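Local coordinates for protein PipY (Synechococcus elongatus, PDB 5NLC) that binds pyridoxal 5'-phosphate and probably helps to keep the cell's supply of this vitamin B6 cofactor in balance, at residues 67-72 with 83-88; 73-78 with 94-99; 89-94 with 111-116; 139-144 with 180-185. All coordinates share one frame; numbering follows the deposited sequence.

Contact 1 (67-72 with 83-88); sequences WHLLGK and EHFDWI
Trp67 and Asp86 are joined by two hydrogen bonds, one through each backbone polar atom of Trp67. Trp67 N donates to Asp86 OD2 at 2.9 Å, nearly straight at 170° and meeting the anti lone pair, while Trp67 O receives two N-H groups, from Asp86 N at 2.9 Å and from Trp87 N at 3.1 Å. An aspartate suits this spot because its short side chain sets a carboxylate oxygen in front of Trp67 N. Parallel pairing then continues through Leu69 N to Trp87 O, 2.8 Å.

On one face of the sheet the imidazole of His68 lies in an offset stack on the five-membered ring of Trp87, with centroids 4.4 Å apart and planes at 16°; both flat side chains run side by side. Both ring nitrogens of His68 are hydrogen-bonded, ND1 to His89 NE2 and NE2 to His43 ND1, which would fix the ring's rotation. On the other face Leu69 CB sits over the centre of the Phe85 ring, 3.6 Å from its centroid, a CH-pi contact.

Strands 66-69 and 87-91, joined through helix 78-84, form one beta-alpha-beta unit of the modified TIM barrel. Trp208 meets the His68 and Trp87 rings edge-to-face, and helix 49-56 covers the other face through Val49 on Leu69 and Ala52 on Phe85.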
# COMPACT_ATOMS: atom_id res chain seq x y z
N TRP A 67 5.09 -1.75 -8.90
CA TRP A 67 3.65 -1.64 -8.91
C TRP A 67 3.04 -2.05 -7.55
O TRP A 67 3.36 -3.14 -7.01
CB TRP A 67 3.05 -2.58 -9.95
CG TRP A 67 3.28 -2.08 -11.38
CD1 TRP A 67 4.24 -2.50 -12.27
CD2 TRP A 67 2.58 -1.06 -12.01
NE1 TRP A 67 4.14 -1.79 -13.44
CE2 TRP A 67 3.10 -0.91 -13.32
CE3 TRP A 67 1.51 -0.23 -11.62
CZ2 TRP A 67 2.58 0.04 -14.25
CZ3 TRP A 67 0.99 0.69 -12.59
CH2 TRP A 67 1.56 0.84 -13.84
N HIS A 68 2.13 -1.22 -7.10
CA HIS A 68 1.47 -1.34 -5.79
C HIS A 68 -0.02 -1.48 -6.02
O HIS A 68 -0.62 -0.63 -6.74
CB HIS A 68 1.71 -0.05 -5.00
CG HIS A 68 3.14 0.19 -4.61
ND1 HIS A 68 3.59 -0.03 -3.34
CD2 HIS A 68 4.20 0.61 -5.31
CE1 HIS A 68 4.89 0.21 -3.28
NE2 HIS A 68 5.28 0.67 -4.45
N LEU A 69 -0.66 -2.49 -5.42
CA LEU A 69 -2.08 -2.60 -5.43
C LEU A 69 -2.60 -1.99 -4.15
O LEU A 69 -2.24 -2.38 -3.04
CB LEU A 69 -2.52 -4.08 -5.58
CG LEU A 69 -4.01 -4.33 -5.45
CD1 LEU A 69 -4.74 -3.60 -6.57
CD2 LEU A 69 -4.32 -5.80 -5.54
N LEU A 70 -3.50 -1.01 -4.30
CA LEU A 70 -3.93 -0.21 -3.21
C LEU A 70 -5.37 -0.44 -2.77
O LEU A 70 -5.75 0.05 -1.72
CB LEU A 70 -3.76 1.26 -3.60
CG LEU A 70 -2.34 1.70 -3.94
CD1 LEU A 70 -2.40 3.16 -4.42
CD2 LEU A 70 -1.40 1.47 -2.80
N GLY A 71 -6.21 -1.05 -3.59
CA GLY A 71 -7.59 -1.19 -3.25
C GLY A 71 -7.94 -2.63 -2.93
O GLY A 71 -7.07 -3.51 -2.91
N LYS A 72 -9.24 -2.85 -2.77
CA LYS A 72 -9.81 -4.11 -2.26
C LYS A 72 -9.41 -5.24 -3.20
O LYS A 72 -9.52 -5.10 -4.39
CB LYS A 72 -11.33 -3.97 -2.23
CG LYS A 72 -12.17 -5.23 -2.03
CD LYS A 72 -11.98 -5.79 -0.63
CE LYS A 72 -12.87 -7.05 -0.46
NZ LYS A 72 -12.65 -7.72 0.84
N GLU A 83 0.72 -12.15 -9.75
CA GLU A 83 1.45 -12.20 -11.00
C GLU A 83 1.90 -10.79 -11.41
O GLU A 83 2.97 -10.69 -11.99
CB GLU A 83 0.59 -12.83 -12.12
CG GLU A 83 0.43 -14.37 -12.04
CD GLU A 83 -0.57 -14.94 -13.08
OE1 GLU A 83 -1.49 -14.22 -13.54
OE2 GLU A 83 -0.45 -16.14 -13.44
N HIS A 84 1.11 -9.75 -11.09
CA HIS A 84 1.26 -8.41 -11.61
C HIS A 84 1.74 -7.35 -10.63
O HIS A 84 2.08 -6.32 -11.09
CB HIS A 84 -0.04 -7.94 -12.28
CG HIS A 84 -0.35 -8.72 -13.52
ND1 HIS A 84 0.10 -8.34 -14.77
CD2 HIS A 84 -0.97 -9.91 -13.68
CE1 HIS A 84 -0.23 -9.29 -15.64
NE2 HIS A 84 -0.92 -10.22 -15.02
N PHE A 85 1.69 -7.56 -9.32
CA PHE A 85 2.05 -6.51 -8.39
C PHE A 85 3.27 -6.92 -7.59
O PHE A 85 3.42 -8.06 -7.16
CB PHE A 85 0.86 -6.19 -7.50
CG PHE A 85 -0.24 -5.41 -8.24
CD1 PHE A 85 -0.18 -4.04 -8.33
CD2 PHE A 85 -1.28 -6.06 -8.82
CE1 PHE A 85 -1.13 -3.32 -9.03
CE2 PHE A 85 -2.26 -5.38 -9.52
CZ PHE A 85 -2.20 -4.00 -9.63
N ASP A 86 4.10 -5.97 -7.28
CA ASP A 86 5.24 -6.13 -6.38
C ASP A 86 4.82 -6.01 -4.89
O ASP A 86 5.33 -6.73 -4.04
CB ASP A 86 6.27 -5.04 -6.75
CG ASP A 86 6.72 -5.17 -8.20
OD1 ASP A 86 7.25 -6.28 -8.47
OD2 ASP A 86 6.41 -4.28 -9.05
N TRP A 87 3.92 -5.09 -4.62
CA TRP A 87 3.35 -4.77 -3.32
C TRP A 87 1.84 -4.88 -3.38
O TRP A 87 1.19 -4.35 -4.35
CB TRP A 87 3.65 -3.32 -2.87
CG TRP A 87 5.03 -3.11 -2.36
CD1 TRP A 87 6.12 -2.94 -3.12
CD2 TRP A 87 5.47 -3.02 -1.00
NE1 TRP A 87 7.23 -2.79 -2.34
CE2 TRP A 87 6.86 -2.81 -1.03
CE3 TRP A 87 4.83 -3.12 0.24
CZ2 TRP A 87 7.64 -2.75 0.13
CZ3 TRP A 87 5.61 -2.97 1.40
CH2 TRP A 87 6.98 -2.86 1.33
N ILE A 88 1.28 -5.50 -2.35
CA ILE A 88 -0.17 -5.53 -2.18
C ILE A 88 -0.46 -4.95 -0.81
O ILE A 88 -0.08 -5.56 0.19
CB ILE A 88 -0.73 -6.97 -2.32
CG1 ILE A 88 -0.36 -7.54 -3.67
CG2 ILE A 88 -2.23 -6.95 -2.02
CD1 ILE A 88 -0.66 -9.01 -3.82

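Contact 2 (73-78 with 94-99). With PO4 (phosphate ion), chain C.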
# COMPACT_ATOMS: atom_id res chain seq x y z
N LEU A 73 -8.99 -6.36 -2.68
CA LEU A 73 -8.57 -7.47 -3.52
C LEU A 73 -9.46 -8.62 -3.16
O LEU A 73 -9.44 -9.07 -2.02
CB LEU A 73 -7.11 -7.81 -3.26
CG LEU A 73 -6.57 -9.05 -3.97
CD1 LEU A 73 -6.81 -9.00 -5.49
CD2 LEU A 73 -5.10 -9.32 -3.66
N GLN A 74 -10.27 -9.07 -4.09
CA GLN A 74 -11.10 -10.26 -3.89
C GLN A 74 -10.27 -11.50 -4.00
O GLN A 74 -9.37 -11.55 -4.84
CB GLN A 74 -12.22 -10.32 -4.95
CG GLN A 74 -13.15 -9.12 -4.97
CD GLN A 74 -13.84 -8.89 -3.64
OE1 GLN A 74 -14.10 -9.83 -2.87
NE2 GLN A 74 -14.16 -7.62 -3.36
N SER A 75 -10.58 -12.51 -3.19
CA SER A 75 -9.78 -13.76 -3.16
C SER A 75 -9.63 -14.46 -4.51
O SER A 75 -8.58 -15.05 -4.74
CB SER A 75 -10.28 -14.73 -2.08
OG SER A 75 -9.63 -14.38 -0.85
N ASN A 76 -10.62 -14.33 -5.42
CA ASN A 76 -10.54 -14.90 -6.77
C ASN A 76 -9.70 -14.12 -7.78
O ASN A 76 -9.56 -14.55 -8.93
CB ASN A 76 -11.96 -15.20 -7.34
CG ASN A 76 -12.77 -13.92 -7.74
OD1 ASN A 76 -12.33 -12.74 -7.65
ND2 ASN A 76 -13.99 -14.17 -8.18
N LYS A 77 -9.20 -12.96 -7.39
CA LYS A 77 -8.27 -12.18 -8.19
C LYS A 77 -6.88 -12.22 -7.57
O LYS A 77 -5.98 -11.54 -8.05
CB LYS A 77 -8.74 -10.71 -8.30
CG LYS A 77 -9.96 -10.45 -9.16
CD LYS A 77 -9.70 -10.81 -10.63
CE LYS A 77 -10.99 -10.82 -11.46
NZ LYS A 77 -11.62 -9.47 -11.50
N ALA A 78 -6.70 -13.00 -6.51
CA ALA A 78 -5.42 -13.05 -5.83
C ALA A 78 -4.33 -13.55 -6.80
O ALA A 78 -3.23 -13.08 -6.75
CB ALA A 78 -5.50 -13.90 -4.58
N TRP A 94 -7.00 -12.98 7.24
CA TRP A 94 -6.16 -14.15 7.27
C TRP A 94 -6.37 -14.92 5.96
O TRP A 94 -5.40 -15.37 5.31
CB TRP A 94 -6.49 -15.06 8.48
CG TRP A 94 -5.98 -16.40 8.26
CD1 TRP A 94 -6.69 -17.47 7.87
CD2 TRP A 94 -4.61 -16.81 8.26
NE1 TRP A 94 -5.86 -18.56 7.71
CE2 TRP A 94 -4.57 -18.17 7.91
CE3 TRP A 94 -3.41 -16.17 8.55
CZ2 TRP A 94 -3.37 -18.90 7.85
CZ3 TRP A 94 -2.21 -16.91 8.46
CH2 TRP A 94 -2.22 -18.24 8.13
N ALA A 95 -7.63 -15.14 5.57
CA ALA A 95 -7.88 -15.90 4.34
C ALA A 95 -7.12 -15.38 3.11
O ALA A 95 -6.57 -16.14 2.33
CB ALA A 95 -9.36 -15.85 4.02
N LEU A 96 -7.07 -14.05 2.98
CA LEU A 96 -6.46 -13.47 1.81
C LEU A 96 -4.94 -13.65 1.93
O LEU A 96 -4.25 -13.93 0.91
CB LEU A 96 -6.80 -11.99 1.63
CG LEU A 96 -6.20 -11.32 0.35
CD1 LEU A 96 -6.55 -12.04 -0.93
CD2 LEU A 96 -6.54 -9.81 0.28
N ALA A 97 -4.42 -13.46 3.11
CA ALA A 97 -2.97 -13.62 3.30
C ALA A 97 -2.55 -15.05 2.97
O ALA A 97 -1.54 -15.25 2.23
CB ALA A 97 -2.57 -13.32 4.71
N GLU A 98 -3.29 -16.00 3.51
CA GLU A 98 -3.06 -17.45 3.21
C GLU A 98 -3.14 -17.77 1.73
O GLU A 98 -2.30 -18.52 1.18
CB GLU A 98 -4.00 -18.35 4.02
CG GLU A 98 -3.56 -19.80 3.87
CD GLU A 98 -4.13 -20.77 4.86
OE1 GLU A 98 -5.33 -20.69 5.20
OE2 GLU A 98 -3.33 -21.67 5.27
N ARG A 99 -4.17 -17.22 1.09
CA ARG A 99 -4.40 -17.45 -0.33
C ARG A 99 -3.23 -16.89 -1.17
O ARG A 99 -2.68 -17.60 -2.03
CB ARG A 99 -5.73 -16.81 -0.74
CG ARG A 99 -6.18 -17.00 -2.17
CD ARG A 99 -6.78 -18.34 -2.36
NE ARG A 99 -7.43 -18.50 -3.64
CZ ARG A 99 -8.74 -18.37 -3.87
NH1 ARG A 99 -9.18 -18.58 -5.10
NH2 ARG A 99 -9.61 -18.04 -2.92
P PO4 C . -6.45 -20.08 -7.17
O1 PO4 C . -6.20 -19.38 -5.86
O2 PO4 C . -6.40 -19.08 -8.30
O3 PO4 C . -5.38 -21.14 -7.35
O4 PO4 C . -7.80 -20.76 -7.11
O HOH W 1 -9.40 -17.68 -0.15
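Arg99 reaches Ser75 through a chain that leaves with CG anti to the backbone N (chi1 -177°) and then bends, chi2 of 79° turning CD aside. The guanidinium lies with its face against the peptide oxygen: Ser75 O stands over the centre of that face, 3.4 Å from Arg99 CZ, a polar contact of carbonyl on cation without a hydrogen bond. Ser75 CB meets Arg99 NH2 at 3.5 Å, and a water accepts from Arg99 NH2 at 2.8 Å while lying only weakly bonded to Ser75 OG.

The rim of the same group holds a phosphate ion, probably from the crystallisation liquor. Arg99 NE gives its O1 a short bond of 2.7 Å at 165°, and NH1 adds a longer one to O4 and a weak one to O1. Arg79 and Arg102 also bind this ion, whose negative charge probably eases the closeness of Arg99 to Arg102.

Farther in, the contact turns apolar. Leu96 sends CD2 to Leu73 CB at 4.1 Å, the two side chains crossing at about a right angle, and its CD1 approaches Ala78 CB at 4.2 Å. Leucine has the branches to fill both directions, whereas alanine keeps the beginning of helix 78-84 slim enough for Arg99 CG to pass at 4.0 Å.

Residues 73-78 link strand 66-69 to helix 78-84, so the contact ties that connection to the start of the next helix, 94-107. Leu100 of that helix also touches Leu73 and Ala78, and Ile88 and Ser90 of strand 87-91 back Leu73 from the sheet.

Contact 3 (89-94 with 111-116); sequences HSVDSW and PKLCLQ
Val91 and Leu115 pair in parallel where strand 87-91 meets strand 112-116, the two strands of a beta-alpha-beta unit whose crossover is helix 94-107. Two backbone bonds fasten the pair, Val91 N to Cys114 O at 3.1 Å and Gln116 N to Val91 O at 2.9 Å; in the second the donor stands well above the carbonyl plane, 47° out of it. The short strand segments diverge by 63°, and the closest CA partners step from His89 with Cys114 to Val91 with Leu115, leaving Ser90 as an extra residue. Nearby, His89 O and Cys114 O, two acceptors, stand 3.2 Å apart without a hydrogen bond.

In this barrel the two sides of the strands serve different ends. Toward the helices, the branched side chain of Val91 spreads its methyls: CG1, anti to the backbone N (chi1 -174°), reaches Leu115 CD2 at 4.0 Å, and CG2 reaches Leu113 CD2, also at 4.0 Å. Ala97 and Leu100 of helix 94-107 cover Val91. On the inner side Cys114 SG approaches the His89 ring obliquely, 4.6 Å from its centroid. The small side chain of cysteine fits beside the imidazole, which besides its bond to His68 has ND1 bonded to Ser191 OG; the side chain of Arg210, a pyridoxal phosphate ligand when the cofactor is bound (it is absent here), is about 6 Å from that of His89.

Gln116, extended beyond CG, lays OE1 against Ser90 CB at 3.3 Å, and its NE2 bonds weakly to Ala126 O. Ser90 OG is bound to Gly71 O, while Ser93 OG caps the following helix at Leu96 N.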
# COMPACT_ATOMS: atom_id res chain seq x y z
N HIS A 89 -1.10 -3.76 -0.76
CA HIS A 89 -1.30 -3.04 0.52
C HIS A 89 -2.56 -3.42 1.26
O HIS A 89 -2.69 -3.12 2.43
CB HIS A 89 -1.29 -1.53 0.29
CG HIS A 89 0.03 -1.01 -0.18
ND1 HIS A 89 0.77 -0.12 0.57
CD2 HIS A 89 0.75 -1.24 -1.32
CE1 HIS A 89 1.88 0.18 -0.10
NE2 HIS A 89 1.89 -0.47 -1.24
N SER A 90 -3.49 -4.12 0.63
CA SER A 90 -4.82 -4.22 1.13
C SER A 90 -5.09 -5.61 1.62
O SER A 90 -6.15 -6.18 1.37
CB SER A 90 -5.78 -3.88 0.01
OG SER A 90 -5.46 -4.62 -1.19
N VAL A 91 -4.13 -6.23 2.27
CA VAL A 91 -4.39 -7.59 2.76
C VAL A 91 -5.22 -7.51 4.02
O VAL A 91 -4.71 -7.16 5.05
CB VAL A 91 -3.11 -8.34 2.99
CG1 VAL A 91 -3.39 -9.77 3.35
CG2 VAL A 91 -2.32 -8.29 1.66
N ASP A 92 -6.50 -7.77 3.89
CA ASP A 92 -7.46 -7.45 4.93
C ASP A 92 -7.95 -8.61 5.77
O ASP A 92 -8.82 -8.43 6.64
CB ASP A 92 -8.65 -6.73 4.28
CG ASP A 92 -9.44 -7.63 3.32
OD1 ASP A 92 -8.91 -8.43 2.56
OD2 ASP A 92 -10.64 -7.53 3.36
N SER A 93 -7.43 -9.80 5.55
CA SER A 93 -7.88 -10.96 6.32
C SER A 93 -6.83 -12.05 6.31
O SER A 93 -5.93 -12.08 5.41
CB SER A 93 -9.15 -11.52 5.69
OG SER A 93 -8.86 -11.95 4.33
N TRP A 94 -7.00 -12.98 7.24
CA TRP A 94 -6.16 -14.15 7.27
C TRP A 94 -6.37 -14.92 5.96
O TRP A 94 -5.40 -15.37 5.31
CB TRP A 94 -6.49 -15.06 8.48
CG TRP A 94 -5.98 -16.40 8.26
CD1 TRP A 94 -6.69 -17.47 7.87
CD2 TRP A 94 -4.61 -16.81 8.26
NE1 TRP A 94 -5.86 -18.56 7.71
CE2 TRP A 94 -4.57 -18.17 7.91
CE3 TRP A 94 -3.41 -16.17 8.55
CZ2 TRP A 94 -3.37 -18.90 7.85
CZ3 TRP A 94 -2.21 -16.91 8.46
CH2 TRP A 94 -2.22 -18.24 8.13
N PRO A 111 5.16 -11.64 -3.14
CA PRO A 111 4.71 -10.22 -2.98
C PRO A 111 5.06 -9.63 -1.62
O PRO A 111 5.01 -10.37 -0.61
CB PRO A 111 3.20 -10.31 -3.13
CG PRO A 111 2.88 -11.72 -2.78
CD PRO A 111 4.02 -12.55 -3.27
N LYS A 112 5.35 -8.32 -1.59
CA LYS A 112 5.43 -7.59 -0.37
C LYS A 112 4.02 -7.11 0.04
O LYS A 112 3.25 -6.59 -0.80
CB LYS A 112 6.44 -6.45 -0.49
CG LYS A 112 7.86 -6.97 -0.52
CD LYS A 112 8.84 -5.91 -0.89
CE LYS A 112 9.91 -6.43 -1.83
NZ LYS A 112 11.14 -5.60 -1.61
N LEU A 113 3.65 -7.32 1.32
CA LEU A 113 2.29 -7.16 1.81
C LEU A 113 2.27 -6.16 2.93
O LEU A 113 3.19 -6.14 3.77
CB LEU A 113 1.71 -8.46 2.31
CG LEU A 113 1.78 -9.67 1.37
CD1 LEU A 113 1.08 -10.81 2.04
CD2 LEU A 113 1.13 -9.45 0.05
N CYS A 114 1.26 -5.30 2.89
CA CYS A 114 0.79 -4.64 4.08
C CYS A 114 -0.53 -5.28 4.50
O CYS A 114 -1.37 -5.73 3.67
CB CYS A 114 0.68 -3.11 3.92
SG CYS A 114 2.28 -2.31 3.63
N LEU A 115 -0.71 -5.34 5.80
CA LEU A 115 -1.95 -5.81 6.37
C LEU A 115 -2.82 -4.58 6.67
O LEU A 115 -2.43 -3.70 7.45
CB LEU A 115 -1.65 -6.55 7.65
CG LEU A 115 -0.65 -7.70 7.49
CD1 LEU A 115 -0.41 -8.34 8.86
CD2 LEU A 115 -1.21 -8.73 6.55
N GLN A 116 -3.98 -4.54 6.05
CA GLN A 116 -4.91 -3.45 6.15
C GLN A 116 -5.78 -3.70 7.36
O GLN A 116 -6.57 -4.64 7.35
CB GLN A 116 -5.80 -3.39 4.94
CG GLN A 116 -6.72 -2.16 4.91
CD GLN A 116 -7.57 -2.08 3.68
OE1 GLN A 116 -7.13 -2.34 2.60
NE2 GLN A 116 -8.78 -1.55 3.84

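Contact 4 (139-144 with 180-185)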
# COMPACT_ATOMS: atom_id res chain seq x y z
N GLN A 139 0.67 -17.49 13.00
CA GLN A 139 0.45 -18.14 11.74
C GLN A 139 0.90 -17.26 10.57
O GLN A 139 1.49 -17.75 9.58
CB GLN A 139 -1.02 -18.51 11.58
CG GLN A 139 -1.42 -19.71 12.43
CD GLN A 139 -1.53 -19.41 13.88
OE1 GLN A 139 -2.06 -18.33 14.26
NE2 GLN A 139 -1.04 -20.36 14.76
N LEU A 140 0.68 -15.94 10.69
CA LEU A 140 1.22 -15.03 9.68
C LEU A 140 2.73 -15.11 9.56
O LEU A 140 3.29 -15.09 8.45
CB LEU A 140 0.82 -13.60 9.99
CG LEU A 140 -0.66 -13.34 9.76
CD1 LEU A 140 -1.08 -12.09 10.50
CD2 LEU A 140 -0.98 -13.21 8.29
N SER A 141 3.39 -15.19 10.69
CA SER A 141 4.83 -15.36 10.76
C SER A 141 5.37 -16.62 10.11
O SER A 141 6.51 -16.62 9.66
CB SER A 141 5.28 -15.33 12.24
OG SER A 141 5.05 -14.02 12.73
N GLN A 142 4.55 -17.64 9.98
CA GLN A 142 4.95 -18.87 9.30
C GLN A 142 4.66 -18.97 7.83
O GLN A 142 4.96 -19.99 7.21
CB GLN A 142 4.32 -20.05 10.04
CG GLN A 142 4.91 -20.07 11.44
CD GLN A 142 4.16 -20.98 12.40
OE1 GLN A 142 3.01 -21.39 12.15
NE2 GLN A 142 4.82 -21.30 13.52
N LEU A 143 4.00 -17.96 7.26
CA LEU A 143 3.80 -17.91 5.83
C LEU A 143 5.17 -17.70 5.18
O LEU A 143 5.88 -16.75 5.51
CB LEU A 143 2.79 -16.81 5.47
CG LEU A 143 1.35 -17.04 5.92
CD1 LEU A 143 0.50 -15.82 5.58
CD2 LEU A 143 0.70 -18.30 5.37
N GLN A 144 5.60 -18.63 4.35
CA GLN A 144 6.99 -18.62 3.85
C GLN A 144 7.18 -17.95 2.51
O GLN A 144 8.32 -17.68 2.14
CB GLN A 144 7.46 -20.07 3.66
CG GLN A 144 7.35 -20.89 4.91
CD GLN A 144 8.31 -20.43 5.98
OE1 GLN A 144 9.53 -20.57 5.83
NE2 GLN A 144 7.78 -19.86 7.07
N GLN A 180 6.94 -6.00 18.11
CA GLN A 180 7.46 -6.61 19.37
C GLN A 180 6.90 -8.02 19.57
O GLN A 180 7.62 -8.90 19.99
CB GLN A 180 7.16 -5.75 20.60
N GLN A 181 5.66 -8.25 19.19
CA GLN A 181 5.05 -9.58 19.31
C GLN A 181 5.52 -10.57 18.22
O GLN A 181 5.47 -11.78 18.47
CB GLN A 181 3.52 -9.49 19.24
CG GLN A 181 2.87 -8.67 20.38
CD GLN A 181 2.98 -9.33 21.72
OE1 GLN A 181 3.66 -8.82 22.62
NE2 GLN A 181 2.40 -10.50 21.84
N ALA A 182 6.01 -10.09 17.08
CA ALA A 182 6.38 -10.93 15.94
C ALA A 182 7.78 -10.63 15.43
O ALA A 182 7.94 -10.02 14.35
CB ALA A 182 5.34 -10.79 14.81
N PRO A 183 8.81 -11.04 16.20
CA PRO A 183 10.15 -10.74 15.76
C PRO A 183 10.51 -11.33 14.39
O PRO A 183 11.31 -10.72 13.74
CB PRO A 183 11.06 -11.30 16.91
CG PRO A 183 10.18 -12.22 17.72
CD PRO A 183 8.81 -11.61 17.56
N GLN A 184 9.89 -12.43 13.92
CA GLN A 184 10.09 -13.03 12.58
C GLN A 184 9.70 -12.09 11.44
O GLN A 184 10.15 -12.25 10.31
CB GLN A 184 9.29 -14.38 12.38
CG GLN A 184 9.79 -15.62 13.13
CD GLN A 184 9.17 -16.95 12.66
OE1 GLN A 184 8.34 -17.58 13.34
NE2 GLN A 184 9.58 -17.39 11.47
N LEU A 185 8.80 -11.13 11.71
CA LEU A 185 8.24 -10.31 10.66
C LEU A 185 8.99 -9.00 10.59
O LEU A 185 9.52 -8.48 11.58
CB LEU A 185 6.81 -10.03 10.94
CG LEU A 185 5.85 -11.19 10.83
CD1 LEU A 185 4.45 -10.67 11.13
CD2 LEU A 185 5.88 -11.72 9.44
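Ser141 faces Gln184 with their CA atoms 6.0 Å apart, where two chain turns meet. Residues 139-144 turn tightly, with Gln142 N bonded to Gln139 O at 3.1 Å and Leu143 N to Leu140 O at 3.2 Å. Beyond helix 161-181 the other segment folds back in a type I beta turn from Ala182 to Leu185, closed by Leu185 N to Ala182 O at 3.0 Å.

Ser141 carries most of the meeting. Its OG lies 3.5 Å from Leu185 CG and 3.9 Å from Ala182 CB, an apolar setting for a hydroxyl. That polar atom finds its partner one turn back, at Leu137 O of its own helix, since CB holds OG anti to the carbonyl carbon (chi1 -67°). A small serine thus lets the turn come close.

Here, on the outside of the TIM-like barrel and away from the cofactor site, the C-terminal end of helix 130-141 meets the turn that follows helix 161-181. Leu185 points toward Ser141 and also touches Ile148 of strand 147-152, as does Leu140, whose carbonyl comes near Leu185 CD2. Gln184 is exposed and deposited in two conformers, so its approach to Ser141 O is doubtful.

Overall arrangement
Contacts 1 and 3 share strand 87-91 and follow each other across the parallel sheet, strands 66-69, 87-91 and 112-116 being neighbours; their centres are 10 Å apart. Contact 2 crosses both along the chain, bracing the connection that leaves strand 66-69 against helix 94-107, with its centre 9 Å from that of contact 3; contacts 2 and 3 share Trp94. Contact 4 comes later and farther out, 21 Å from contact 1 between centres, yet Trp94 packs on Gln139 and Leu140. Together they run from the barrel interior, where His68 and His89 lie near Arg210 of the cofactor site, outward to its helical coat.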